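PDB 4TKD: holliday junction resolvase Hjc from Sulfolobus solfataricus, which resolves Holliday junctions as a magnesium-dependent, structure-specific endonuclease that places paired nicks in opposing strands of four-way DNA junctions during recombination. Local coordinates for the interface of chains A and B and the interface of chains C and A. Numbering follows the deposited sequence. Chains: chain A/B/C, Holliday junction resolvase Hjc.

Contact 1: the interface of chains A and B. Residues chain A 102, 116-118; chain B 130, 134-135.
B:Arg135 lies across the backbone of A:Ile117 and A:Glu118 and gives up 99 Å² of its surface to chain A, in an interface that may come from crystal packing rather than the functional dimer. Its chain, bent at chi2 (115°) and chi3 (99°), folds back along the A segment and runs antiparallel alongside the A:Ile117 side chain. In this tight part CB of B:Arg135 meets CG1 of A:Ile117 at 3.6 Å, and its CD packs on CB of A:Glu118 at 3.7 Å. The CA of A:Ile117 sits at the edge of the guanidinium, in its plane. Further out, the guanidinium NH2 makes a weak hydrogen bond to the backbone O of A:Glu116 (3.2 Å). The N-H groups of B:Arg135 NE and A:Glu118 N face each other at 3.0 Å with no acceptor between them, a close approach that is not a hydrogen bond and probably marks strain or an imprecisely placed guanidinium. Beside it the extended A:Lys102 brings its ammonium NZ to the O of A:Glu118 in a short hydrogen bond of 2.5 Å, 59° out of the carbonyl plane; NZ also reaches the O of B:Ser134, weakly, at 3.0 Å. The other flank is looser: the side chains of A:Glu118 and B:Glu130 cross obliquely, and the carboxylate OE2 of A:Glu118 merely brushes CB of B:Glu130 at 3.4 Å, without a hydrogen bond. OE2 lies 4.1 Å from OE1 of B:Glu130; if both are charged, they would repel. In chain A the patch is formed by the 3-10 helix 100-102 and the loop between strand 111-114 and helix 122-130; in chain B, by the C-terminal end of helix 122-133 and the short tail that follows.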
# COMPACT_ATOMS: atom_id res chain seq x y z
N LYS A 102 -0.20 -10.41 5.37
CA LYS A 102 -1.32 -11.27 5.79
C LYS A 102 -0.85 -12.49 6.62
O LYS A 102 -1.65 -13.12 7.31
CB LYS A 102 -2.12 -11.80 4.58
CG LYS A 102 -3.08 -10.79 3.97
CD LYS A 102 -3.99 -11.44 2.93
CE LYS A 102 -4.56 -10.36 2.05
NZ LYS A 102 -5.56 -10.88 1.07
N GLU A 116 -5.83 -21.18 1.90
CA GLU A 116 -7.13 -20.71 1.39
C GLU A 116 -7.41 -19.23 1.74
O GLU A 116 -8.49 -18.75 1.42
CB GLU A 116 -8.29 -21.63 1.86
CG GLU A 116 -8.78 -22.64 0.82
CD GLU A 116 -8.09 -24.00 0.81
OE1 GLU A 116 -7.80 -24.54 1.90
OE2 GLU A 116 -7.89 -24.54 -0.30
N ILE A 117 -6.45 -18.50 2.38
CA ILE A 117 -6.55 -17.07 2.71
C ILE A 117 -6.77 -16.25 1.43
O ILE A 117 -6.32 -16.66 0.36
CB ILE A 117 -5.31 -16.57 3.50
CG1 ILE A 117 -5.55 -15.19 4.16
CG2 ILE A 117 -4.06 -16.56 2.63
CD1 ILE A 117 -4.50 -14.74 5.22
N GLU A 118 -7.45 -15.11 1.53
CA GLU A 118 -7.69 -14.28 0.36
C GLU A 118 -6.36 -13.79 -0.24
O GLU A 118 -5.49 -13.29 0.48
CB GLU A 118 -8.64 -13.11 0.68
CG GLU A 118 -9.10 -12.39 -0.58
CD GLU A 118 -10.59 -12.22 -0.81
OE1 GLU A 118 -11.35 -13.20 -0.62
OE2 GLU A 118 -10.98 -11.12 -1.26
N GLU B 130 -10.20 -6.01 -1.50
CA GLU B 130 -10.42 -7.16 -0.61
C GLU B 130 -9.30 -8.20 -0.81
O GLU B 130 -8.69 -8.62 0.17
CB GLU B 130 -11.79 -7.82 -0.84
CG GLU B 130 -12.96 -7.13 -0.15
CD GLU B 130 -14.32 -7.73 -0.46
OE1 GLU B 130 -14.38 -8.91 -0.89
OE2 GLU B 130 -15.34 -7.02 -0.27
N SER B 134 -7.80 -8.11 2.92
CA SER B 134 -8.71 -9.00 3.67
C SER B 134 -8.00 -10.23 4.26
O SER B 134 -7.26 -10.91 3.56
CB SER B 134 -9.90 -9.43 2.81
OG SER B 134 -10.98 -9.84 3.61
N ARG B 135 -8.24 -10.50 5.57
CA ARG B 135 -7.65 -11.53 6.45
C ARG B 135 -6.19 -11.24 6.78
O ARG B 135 -5.70 -11.66 7.83
CB ARG B 135 -7.82 -12.98 5.96
CG ARG B 135 -9.24 -13.41 5.69
CD ARG B 135 -9.42 -13.70 4.21
NE ARG B 135 -9.34 -15.13 3.90
CZ ARG B 135 -10.39 -15.95 3.86
NH1 ARG B 135 -11.61 -15.49 4.12
NH2 ARG B 135 -10.23 -17.23 3.57

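Contact 2: the interface of chains C and A. Residues chain C 25, 46-50; chain A 51, 77, 80-81.
The ring of A:Phe77 carries the methyl group of C:Ala25 over the centre of one face, CB standing 3.5 Å from the ring centroid in a CH-pi contact. In this archaeal Hjc resolvase the patch pairs helix 68-81 of one subunit with the nuclease sheet of the other. The six ring carbons lie at nearly equal distances from that methyl, while the backbone C of C:Ala25 leans towards CE2 and CZ. A:Phe77 is turned with CG anti to the backbone N (chi1 -168°), which brings this face to the start of strand 25-28 in the partner. A glycine in place of A:Phe77 would probably leave the methyl of C:Ala25 without its aromatic platform and open a gap beside the helix. One turn further along, CB of A:Ser81 packs against CB of C:Leu46 at 3.5 Å and against the C:Ala25 methyl at 3.7 Å. The A:Ser81 hydroxyl OG is turned back along the helix (chi1 65°) and donates to the O of A:Phe77 at 2.9 Å, leaving the CB to face chain C. C:Leu46 and A:Ile51 lie side by side, pointing opposite ways, with CD1 of the leucine 3.9 Å from CG2 of the isoleucine; the tip CD1 of A:Ile51 rests on CA of C:Gly49 at 3.8 Å. At the helix end, the O of A:Lys80 accepts the N-H of C:Asn48 at 2.9 Å, nearly straight (166° at H), although C:Asn48 is poorly ordered. The O of A:Ser81 likewise takes the N-H of C:Gly49. These donors belong to the tight turn joining strands 43-47 and 50-57, where both residues have positive phi.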
# COMPACT_ATOMS: atom_id res chain seq x y z
N ALA C 25 19.19 -3.42 -1.83
CA ALA C 25 18.81 -4.82 -2.02
C ALA C 25 19.36 -5.08 -3.42
O ALA C 25 19.01 -4.37 -4.37
CB ALA C 25 17.29 -4.97 -2.00
N LEU C 46 18.29 -2.12 -5.72
CA LEU C 46 17.06 -1.46 -5.34
C LEU C 46 17.19 -0.83 -3.96
O LEU C 46 17.66 -1.49 -3.02
CB LEU C 46 15.88 -2.45 -5.36
CG LEU C 46 15.77 -3.46 -6.52
CD1 LEU C 46 14.77 -4.56 -6.19
CD2 LEU C 46 15.39 -2.79 -7.81
N LYS C 47 16.75 0.44 -3.83
CA LYS C 47 16.75 1.09 -2.54
C LYS C 47 15.57 2.07 -2.43
O LYS C 47 15.49 3.00 -3.24
CB LYS C 47 18.08 1.81 -2.23
CG LYS C 47 18.20 2.18 -0.75
CD LYS C 47 19.51 2.92 -0.46
CE LYS C 47 19.52 3.38 0.99
NZ LYS C 47 20.83 3.99 1.36
N ASN C 48 14.68 1.85 -1.40
CA ASN C 48 13.53 2.71 -1.10
C ASN C 48 12.73 3.16 -2.34
O ASN C 48 12.50 4.36 -2.55
CB ASN C 48 13.95 3.88 -0.23
CG ASN C 48 14.74 3.55 1.03
OD1 ASN C 48 15.65 4.29 1.41
ND2 ASN C 48 14.41 2.46 1.72
N GLY C 49 12.39 2.18 -3.17
CA GLY C 49 11.64 2.36 -4.40
C GLY C 49 12.46 2.78 -5.61
O GLY C 49 11.89 2.94 -6.69
N VAL C 50 13.78 3.00 -5.45
CA VAL C 50 14.67 3.44 -6.54
C VAL C 50 15.36 2.24 -7.19
O VAL C 50 15.92 1.39 -6.49
CB VAL C 50 15.65 4.59 -6.16
CG1 VAL C 50 16.53 5.01 -7.34
CG2 VAL C 50 14.87 5.80 -5.65
N ILE A 51 8.05 -2.09 -7.77
CA ILE A 51 8.83 -3.27 -7.41
C ILE A 51 7.94 -4.32 -6.75
O ILE A 51 7.33 -4.06 -5.72
CB ILE A 51 10.06 -2.91 -6.51
CG1 ILE A 51 10.93 -1.78 -7.15
CG2 ILE A 51 10.91 -4.18 -6.19
CD1 ILE A 51 11.86 -1.05 -6.17
N PHE A 77 15.02 -7.76 2.45
CA PHE A 77 15.22 -7.38 1.04
C PHE A 77 14.06 -6.47 0.62
O PHE A 77 14.30 -5.43 0.01
CB PHE A 77 15.29 -8.64 0.18
CG PHE A 77 15.78 -8.41 -1.24
CD1 PHE A 77 14.92 -7.96 -2.23
CD2 PHE A 77 17.09 -8.70 -1.60
CE1 PHE A 77 15.36 -7.82 -3.56
CE2 PHE A 77 17.52 -8.59 -2.93
CZ PHE A 77 16.65 -8.15 -3.90
N LYS A 80 14.51 -2.97 2.36
CA LYS A 80 15.61 -2.21 1.73
C LYS A 80 15.26 -1.71 0.35
O LYS A 80 15.51 -0.55 0.06
CB LYS A 80 16.89 -3.05 1.69
CG LYS A 80 17.57 -3.16 3.05
CD LYS A 80 18.68 -4.19 2.97
CE LYS A 80 19.39 -4.34 4.28
NZ LYS A 80 20.21 -5.57 4.30
N SER A 81 14.61 -2.58 -0.47
CA SER A 81 14.24 -2.26 -1.86
C SER A 81 13.09 -1.30 -1.98
O SER A 81 13.00 -0.61 -2.99
CB SER A 81 13.89 -3.53 -2.63
OG SER A 81 12.73 -4.13 -2.09

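The C-alpha centres of contact 1 and contact 2 are about 25 Å apart, and chain A takes part in both through different elements: its 3-10 helix 100-102 and the loop after strand 111-114 in contact 1, helix 68-81 and strand 50-57 in contact 2. Neither contact shares residues with the other. The interface around contact 2 is two-fold symmetric, and thus a good candidate for the known homodimer; its twin presents the same elements with the chains exchanged. That around contact 1 is not an exact two-fold and may reflect packing between dimers in the four-copy assembly.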